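Uncharacterized protein TCIL3000_10_9440 (Trypanosoma congolense, PDB 5KMX) is an insect-stage membrane surface antigen of unestablished function, possibly a sensor, whose ectodomain, the part described here, has a bilobed architecture. Local coordinates at residues G31-E36 and L73-N78; E59-L64 and S197-L202. All blocks are in the same frame, centred on the assembly; numbering follows the deposited sequence.

Contact 1. Residues G31-E36 and L73-N78; sequences GRFNTE and LTVVVN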
ATOM      1  N   GLY A  31     -16.876 -11.300  -7.408  1.00 48.26           N
ATOM      2  CA  GLY A  31     -17.143 -11.947  -6.139  1.00 51.04           C
ATOM      3  C   GLY A  31     -17.503 -10.922  -5.089  1.00 48.37           C
ATOM      4  O   GLY A  31     -18.212  -9.957  -5.376  1.00 52.02           O
ATOM      5  N   ARG A  32     -17.009 -11.125  -3.872  1.00 52.65           N
ATOM      6  CA  ARG A  32     -17.302 -10.207  -2.781  1.00 55.82           C
ATOM      7  C   ARG A  32     -16.148 -10.053  -1.797  1.00 52.66           C
ATOM      8  O   ARG A  32     -15.435 -11.012  -1.493  1.00 46.17           O
ATOM      9  CB  ARG A  32     -18.550 -10.670  -2.030  1.00 53.37           C
ATOM     10  CG  ARG A  32     -19.821 -10.599  -2.855  1.00 61.05           C
ATOM     11  CD  ARG A  32     -21.047 -10.958  -2.041  1.00 56.90           C
ATOM     12  NE  ARG A  32     -22.276 -10.690  -2.784  1.00 62.06           N
ATOM     13  CZ  ARG A  32     -23.466 -11.199  -2.479  1.00 64.95           C
ATOM     14  NH1 ARG A  32     -23.599 -12.021  -1.447  1.00 62.97           N
ATOM     15  NH2 ARG A  32     -24.525 -10.893  -3.216  1.00 67.47           N
ATOM     16  N   PHE A  33     -15.969  -8.823  -1.328  1.00 57.77           N
ATOM     17  CA  PHE A  33     -15.150  -8.535  -0.160  1.00 54.56           C
ATOM     18  C   PHE A  33     -16.111  -8.294   0.996  1.00 52.09           C
ATOM     19  O   PHE A  33     -16.834  -7.297   1.000  1.00 57.52           O
ATOM     20  CB  PHE A  33     -14.251  -7.317  -0.393  1.00 52.45           C
ATOM     21  CG  PHE A  33     -13.190  -7.536  -1.435  1.00 54.47           C
ATOM     22  CD1 PHE A  33     -11.996  -8.157  -1.105  1.00 53.55           C
ATOM     23  CD2 PHE A  33     -13.383  -7.119  -2.742  1.00 53.83           C
ATOM     24  CE1 PHE A  33     -11.016  -8.360  -2.059  1.00 54.01           C
ATOM     25  CE2 PHE A  33     -12.406  -7.318  -3.700  1.00 51.13           C
ATOM     26  CZ  PHE A  33     -11.221  -7.939  -3.357  1.00 47.57           C
ATOM     27  N   ASN A  34     -16.128  -9.208   1.963  1.00 55.35           N
ATOM     28  CA  ASN A  34     -17.150  -9.212   3.008  1.00 52.23           C
ATOM     29  C   ASN A  34     -18.551  -9.230   2.392  1.00 53.21           C
ATOM     30  O   ASN A  34     -18.957 -10.231   1.805  1.00 49.88           O
ATOM     31  CB  ASN A  34     -16.984  -8.007   3.939  1.00 56.02           C
ATOM     32  CG  ASN A  34     -15.809  -8.154   4.882  1.00 53.71           C
ATOM     33  OD1 ASN A  34     -15.146  -9.190   4.913  1.00 53.96           O
ATOM     34  ND2 ASN A  34     -15.543  -7.110   5.658  1.00 46.40           N
ATOM     35  N   THR A  35     -19.276  -8.120   2.515  1.00 63.16           N
ATOM     36  CA  THR A  35     -20.661  -8.029   2.059  1.00 55.66           C
ATOM     37  C   THR A  35     -20.745  -7.468   0.639  1.00 56.44           C
ATOM     38  O   THR A  35     -21.644  -7.812  -0.127  1.00 57.82           O
ATOM     39  CB  THR A  35     -21.492  -7.144   3.026  1.00 55.27           C
ATOM     40  OG1 THR A  35     -22.040  -7.960   4.066  1.00 60.47           O
ATOM     41  CG2 THR A  35     -22.631  -6.421   2.308  1.00 63.94           C
ATOM     42  N   GLU A  36     -19.787  -6.615   0.296  1.00 61.44           N
ATOM     43  CA  GLU A  36     -19.859  -5.810  -0.917  1.00 61.23           C
ATOM     44  C   GLU A  36     -19.436  -6.581  -2.163  1.00 59.50           C
ATOM     45  O   GLU A  36     -18.501  -7.379  -2.118  1.00 63.27           O
ATOM     46  CB  GLU A  36     -18.981  -4.567  -0.759  1.00 60.42           C
ATOM     47  CG  GLU A  36     -19.159  -3.846   0.571  1.00 62.73           C
ATOM     48  CD  GLU A  36     -20.563  -3.301   0.764  1.00 66.05           C
ATOM     49  OE1 GLU A  36     -20.946  -3.039   1.924  1.00 62.64           O
ATOM     50  OE2 GLU A  36     -21.283  -3.130  -0.243  1.00 67.11           O
ATOM     51  N   LEU A  73      -9.529  -4.463  11.240  1.00 50.27           N
ATOM     52  CA  LEU A  73     -10.483  -4.700  10.165  1.00 49.83           C
ATOM     53  C   LEU A  73     -10.309  -6.102   9.592  1.00 47.38           C
ATOM     54  O   LEU A  73      -9.266  -6.419   9.023  1.00 48.35           O
ATOM     55  CB  LEU A  73     -10.305  -3.655   9.060  1.00 48.33           C
ATOM     56  CG  LEU A  73     -11.127  -3.837   7.779  1.00 46.90           C
ATOM     57  CD1 LEU A  73     -12.587  -3.487   8.017  1.00 55.05           C
ATOM     58  CD2 LEU A  73     -10.540  -3.002   6.655  1.00 45.31           C
ATOM     59  N   THR A  74     -11.333  -6.937   9.744  1.00 52.74           N
ATOM     60  CA  THR A  74     -11.324  -8.270   9.153  1.00 47.98           C
ATOM     61  C   THR A  74     -12.038  -8.249   7.806  1.00 45.74           C
ATOM     62  O   THR A  74     -13.185  -7.807   7.709  1.00 47.61           O
ATOM     63  CB  THR A  74     -12.000  -9.309  10.065  1.00 47.99           C
ATOM     64  OG1 THR A  74     -11.408  -9.268  11.368  1.00 55.57           O
ATOM     65  CG2 THR A  74     -11.844 -10.709   9.484  1.00 44.88           C
ATOM     66  N   VAL A  75     -11.352  -8.730   6.774  1.00 42.06           N
ATOM     67  CA  VAL A  75     -11.921  -8.815   5.434  1.00 49.82           C
ATOM     68  C   VAL A  75     -11.916 -10.258   4.949  1.00 46.27           C
ATOM     69  O   VAL A  75     -10.887 -10.932   4.992  1.00 49.11           O
ATOM     70  CB  VAL A  75     -11.145  -7.943   4.426  1.00 43.37           C
ATOM     71  CG1 VAL A  75     -11.726  -8.102   3.024  1.00 42.92           C
ATOM     72  CG2 VAL A  75     -11.171  -6.480   4.855  1.00 44.86           C
ATOM     73  N   VAL A  76     -13.070 -10.722   4.480  1.00 43.37           N
ATOM     74  CA  VAL A  76     -13.196 -12.061   3.921  1.00 42.82           C
ATOM     75  C   VAL A  76     -13.218 -11.968   2.400  1.00 43.04           C
ATOM     76  O   VAL A  76     -14.097 -11.329   1.825  1.00 51.75           O
ATOM     77  CB  VAL A  76     -14.471 -12.768   4.419  1.00 54.45           C
ATOM     78  CG1 VAL A  76     -14.478 -14.221   3.984  1.00 51.91           C
ATOM     79  CG2 VAL A  76     -14.576 -12.672   5.936  1.00 46.99           C
ATOM     80  N   VAL A  77     -12.248 -12.612   1.757  1.00 50.88           N
ATOM     81  CA  VAL A  77     -12.081 -12.510   0.312  1.00 47.11           C
ATOM     82  C   VAL A  77     -12.682 -13.719  -0.398  1.00 51.88           C
ATOM     83  O   VAL A  77     -12.136 -14.819  -0.335  1.00 49.65           O
ATOM     84  CB  VAL A  77     -10.593 -12.384  -0.070  1.00 48.95           C
ATOM     85  CG1 VAL A  77     -10.438 -12.173  -1.572  1.00 43.66           C
ATOM     86  CG2 VAL A  77      -9.949 -11.235   0.694  1.00 55.79           C
ATOM     87  N   ASN A  78     -13.807 -13.496  -1.073  1.00 52.41           N
ATOM     88  CA  ASN A  78     -14.477 -14.536  -1.846  1.00 48.07           C
ATOM     89  C   ASN A  78     -14.562 -14.156  -3.320  1.00 50.76           C
ATOM     90  O   ASN A  78     -15.624 -13.777  -3.816  1.00 54.23           O
ATOM     91  CB  ASN A  78     -15.878 -14.795  -1.288  1.00 49.67           C
ATOM     92  CG  ASN A  78     -15.851 -15.545   0.031  1.00 54.39           C
ATOM     93  OD1 ASN A  78     -15.241 -16.609   0.141  1.00 51.19           O
ATOM     94  ND2 ASN A  78     -16.508 -14.990   1.044  1.00 52.29           N
TER
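The carboxamide of Asn34 lies against the backbone of 73-78 and uses both ends. Its OD1 accepts Val76 N at 2.6 Å, while ND2 donates to Thr74 O at 3.2 Å, in the carbonyl plane and on a lone pair of that oxygen. Thr74 O also lies nearly in the amide plane, so the two bonds together fix the rotation of the group. With CG anti to its carbonyl carbon (chi1 -74°), the Asn34 side chain turns back toward 73-78. Since Asn34 N also binds Val76 O at 2.9 Å, the side chain carries the antiparallel ladder past the end of strand 31-33, whose last hydrogen-bonded pair is Arg32 with Asn78. There the chain reverses in a type II' turn from Phe33 to Glu36, a two-residue hairpin with Asn34 as its first central residue.

The Phe33 ring leaves the opposite face from Arg32. Val75 CG1 meets the ring edge, 4.1 Å from Phe33 CD1, whereas Val77 runs beside the phenyl group in the same direction and places CG1 3.9 Å from Phe33 CE1. Strand 31-33 lies between strands 72-79 and 36-45, antiparallel to both, and strand 85-100 pairs with the other edge of 72-79; Leu62, Val200 and Leu202 also pack on Phe33.

Contact 2. Residues E59-L64 and S197-L202; sequences EATLPL and SVNVRL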
ATOM      1  N   GLU A  59     -11.877  -4.837  -6.912  1.00 50.72           N
ATOM      2  CA  GLU A  59     -11.971  -3.977  -5.735  1.00 57.75           C
ATOM      3  C   GLU A  59     -13.391  -3.785  -5.217  1.00 51.13           C
ATOM      4  O   GLU A  59     -14.369  -4.136  -5.878  1.00 52.02           O
ATOM      5  CB  GLU A  59     -11.357  -2.604  -6.044  1.00 57.31           C
ATOM      6  CG  GLU A  59     -12.064  -1.820  -7.153  1.00 60.97           C
ATOM      7  CD  GLU A  59     -13.347  -1.140  -6.694  1.00 68.81           C
ATOM      8  OE1 GLU A  59     -14.305  -1.082  -7.492  1.00 72.27           O
ATOM      9  OE2 GLU A  59     -13.398  -0.658  -5.542  1.00 65.48           O
ATOM     10  N   ALA A  60     -13.480  -3.211  -4.024  1.00 48.23           N
ATOM     11  CA  ALA A  60     -14.749  -2.826  -3.427  1.00 52.09           C
ATOM     12  C   ALA A  60     -14.495  -1.810  -2.321  1.00 50.67           C
ATOM     13  O   ALA A  60     -13.373  -1.692  -1.825  1.00 48.69           O
ATOM     14  CB  ALA A  60     -15.480  -4.041  -2.881  1.00 55.26           C
ATOM     15  N   THR A  61     -15.536  -1.074  -1.946  1.00 54.85           N
ATOM     16  CA  THR A  61     -15.454  -0.118  -0.849  1.00 53.22           C
ATOM     17  C   THR A  61     -16.151  -0.692   0.378  1.00 45.88           C
ATOM     18  O   THR A  61     -17.367  -0.878   0.376  1.00 53.96           O
ATOM     19  CB  THR A  61     -16.092   1.235  -1.222  1.00 50.47           C
ATOM     20  OG1 THR A  61     -15.389   1.808  -2.331  1.00 50.42           O
ATOM     21  CG2 THR A  61     -16.038   2.199  -0.046  1.00 51.90           C
ATOM     22  N   LEU A  62     -15.375  -0.967   1.421  1.00 52.94           N
ATOM     23  CA  LEU A  62     -15.912  -1.544   2.649  1.00 54.38           C
ATOM     24  C   LEU A  62     -16.210  -0.468   3.688  1.00 59.24           C
ATOM     25  O   LEU A  62     -15.314   0.287   4.068  1.00 61.89           O
ATOM     26  CB  LEU A  62     -14.932  -2.564   3.234  1.00 62.45           C
ATOM     27  CG  LEU A  62     -15.146  -4.020   2.812  1.00 64.50           C
ATOM     28  CD1 LEU A  62     -15.141  -4.156   1.299  1.00 57.17           C
ATOM     29  CD2 LEU A  62     -14.087  -4.913   3.443  1.00 63.27           C
ATOM     30  N   PRO A  63     -17.469  -0.392   4.153  1.00 61.44           N
ATOM     31  CA  PRO A  63     -17.768   0.541   5.243  1.00 62.26           C
ATOM     32  C   PRO A  63     -17.307  -0.005   6.586  1.00 58.90           C
ATOM     33  O   PRO A  63     -17.308  -1.221   6.777  1.00 65.71           O
ATOM     34  CB  PRO A  63     -19.292   0.659   5.193  1.00 67.01           C
ATOM     35  CG  PRO A  63     -19.738  -0.662   4.675  1.00 62.98           C
ATOM     36  CD  PRO A  63     -18.681  -1.094   3.689  1.00 64.95           C
ATOM     37  N   LEU A  64     -16.912   0.874   7.500  1.00 60.13           N
ATOM     38  CA  LEU A  64     -16.559   0.442   8.843  1.00 57.59           C
ATOM     39  C   LEU A  64     -17.833   0.087   9.598  1.00 61.64           C
ATOM     40  O   LEU A  64     -18.647   0.960   9.902  1.00 70.32           O
ATOM     41  CB  LEU A  64     -15.773   1.529   9.583  1.00 61.32           C
ATOM     42  CG  LEU A  64     -14.438   1.953   8.961  1.00 59.79           C
ATOM     43  CD1 LEU A  64     -13.765   3.002   9.833  1.00 61.99           C
ATOM     44  CD2 LEU A  64     -13.514   0.761   8.750  1.00 62.61           C
ATOM     45  N   SER A 197     -14.879   4.648   5.455  1.00 56.65           N
ATOM     46  CA  SER A 197     -14.839   3.419   4.673  1.00 60.87           C
ATOM     47  C   SER A 197     -13.422   3.131   4.184  1.00 59.86           C
ATOM     48  O   SER A 197     -12.608   4.045   4.035  1.00 57.13           O
ATOM     49  CB  SER A 197     -15.795   3.510   3.482  1.00 64.38           C
ATOM     50  OG  SER A 197     -15.309   4.417   2.507  1.00 65.95           O
ATOM     51  N   VAL A 198     -13.140   1.853   3.945  1.00 59.43           N
ATOM     52  CA  VAL A 198     -11.841   1.419   3.443  1.00 53.74           C
ATOM     53  C   VAL A 198     -11.988   0.785   2.063  1.00 52.94           C
ATOM     54  O   VAL A 198     -12.875  -0.039   1.842  1.00 56.34           O
ATOM     55  CB  VAL A 198     -11.178   0.411   4.402  1.00 47.24           C
ATOM     56  CG1 VAL A 198      -9.860  -0.095   3.828  1.00 45.74           C
ATOM     57  CG2 VAL A 198     -10.956   1.047   5.767  1.00 49.64           C
ATOM     58  N   ASN A 199     -11.106   1.168   1.146  1.00 51.51           N
ATOM     59  CA  ASN A 199     -11.116   0.631  -0.208  1.00 53.13           C
ATOM     60  C   ASN A 199     -10.197  -0.582  -0.327  1.00 56.85           C
ATOM     61  O   ASN A 199      -8.988  -0.476  -0.126  1.00 55.03           O
ATOM     62  CB  ASN A 199     -10.701   1.714  -1.206  1.00 48.55           C
ATOM     63  CG  ASN A 199     -10.708   1.220  -2.640  1.00 61.77           C
ATOM     64  OD1 ASN A 199      -9.679   1.234  -3.314  1.00 63.31           O
ATOM     65  ND2 ASN A 199     -11.870   0.782  -3.114  1.00 62.61           N
ATOM     66  N   VAL A 200     -10.779  -1.733  -0.657  1.00 48.13           N
ATOM     67  CA  VAL A 200     -10.026  -2.979  -0.751  1.00 46.56           C
ATOM     68  C   VAL A 200      -9.737  -3.329  -2.206  1.00 48.49           C
ATOM     69  O   VAL A 200     -10.590  -3.154  -3.073  1.00 52.60           O
ATOM     70  CB  VAL A 200     -10.785  -4.144  -0.083  1.00 55.20           C
ATOM     71  CG1 VAL A 200      -9.970  -5.429  -0.160  1.00 55.34           C
ATOM     72  CG2 VAL A 200     -11.106  -3.802   1.365  1.00 59.00           C
ATOM     73  N   ARG A 201      -8.531  -3.832  -2.459  1.00 54.35           N
ATOM     74  CA  ARG A 201      -8.096  -4.189  -3.805  1.00 55.82           C
ATOM     75  C   ARG A 201      -7.319  -5.503  -3.802  1.00 49.25           C
ATOM     76  O   ARG A 201      -6.485  -5.735  -2.926  1.00 53.87           O
ATOM     77  CB  ARG A 201      -7.238  -3.069  -4.399  1.00 52.61           C
ATOM     78  CG  ARG A 201      -8.027  -1.812  -4.735  1.00 60.98           C
ATOM     79  CD  ARG A 201      -7.231  -0.539  -4.519  1.00 60.52           C
ATOM     80  NE  ARG A 201      -6.234  -0.304  -5.561  1.00 62.17           N
ATOM     81  CZ  ARG A 201      -5.933   0.896  -6.059  1.00 63.61           C
ATOM     82  NH1 ARG A 201      -5.011   1.007  -7.003  1.00 66.37           N
ATOM     83  NH2 ARG A 201      -6.551   1.988  -5.624  1.00 64.54           N
ATOM     84  N   LEU A 202      -7.606  -6.358  -4.781  1.00 44.92           N
ATOM     85  CA  LEU A 202      -6.916  -7.635  -4.931  1.00 46.55           C
ATOM     86  C   LEU A 202      -6.164  -7.684  -6.256  1.00 48.47           C
ATOM     87  O   LEU A 202      -6.760  -7.532  -7.322  1.00 49.60           O
ATOM     88  CB  LEU A 202      -7.910  -8.796  -4.844  1.00 49.28           C
ATOM     89  CG  LEU A 202      -7.347 -10.202  -5.078  1.00 50.13           C
ATOM     90  CD1 LEU A 202      -6.323 -10.557  -4.013  1.00 50.38           C
ATOM     91  CD2 LEU A 202      -8.469 -11.232  -5.114  1.00 43.99           C
TER
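Leu62 N donates to Val198 O at 2.7 Å, and Val198 N returns a bond of 2.7 Å to Leu62 O. This reciprocal pair belongs to an antiparallel beta ladder, with the segment directions 153° apart; Ala60 and Val200 form the next hydrogen-bonded pair. On the face bearing these four residues the contacts are apolar. Leu62 CD2 reaches Val200 CG2 at 3.8 Å, the two side chains crossing obliquely, and past the strand end Leu64 CD2 meets Val198 CG2 at 3.9 Å. Phe33 packs on Ala60, Leu62 and Val200 from this side.

The other face is more polar. Asn199 holds CG anti to its backbone N (chi1 -179°), and its ND2 donates to Glu59 OE2 at 3.2 Å. That bond is bent, with an N-H...O angle of 142°, and reaches the anti side of the carboxylate. OE1 of Glu59 forms a salt bridge with Arg41, so the carboxylate is held from two directions. Arg201 packs its CG 3.7 Å from Glu59 CB, then bends toward its outside partners: NH1 bonds Tyr203 OH, and the guanidinium makes a cation-pi contact with Tyr57. Strand 145-165 pairs in parallel with the far edge of 197-204 through backbone bonds to Asn199 and Arg201. At the Ser197 end, Thr61 CG2 touches Ser197 OG at 3.5 Å.

Contacts 1 and 2 lie on one curled sheet, their centres about 9 Å apart, and their segments alternate along the chain. Strand 36-45 bridges them, pairing with 31-33 on one side and 53-63 on the other. Following the pairings onward through 197-204, 145-165, 85-100 and 72-79 returns to 31-33, a closed, barrel-like circuit. Apolar side chains join the two ladders directly: Phe33 CD1 of contact 1 comes within 3.5 Å of Val200 CG1 in contact 2. Nearer the turn, Asn34 ND2 packs 3.4 Å from Leu62 CD2, and Glu36 CG lies 3.5 Å from Thr61 O. Val75 and Val77 of contact 1 and Leu62 and Val200 of contact 2 all touch Phe33.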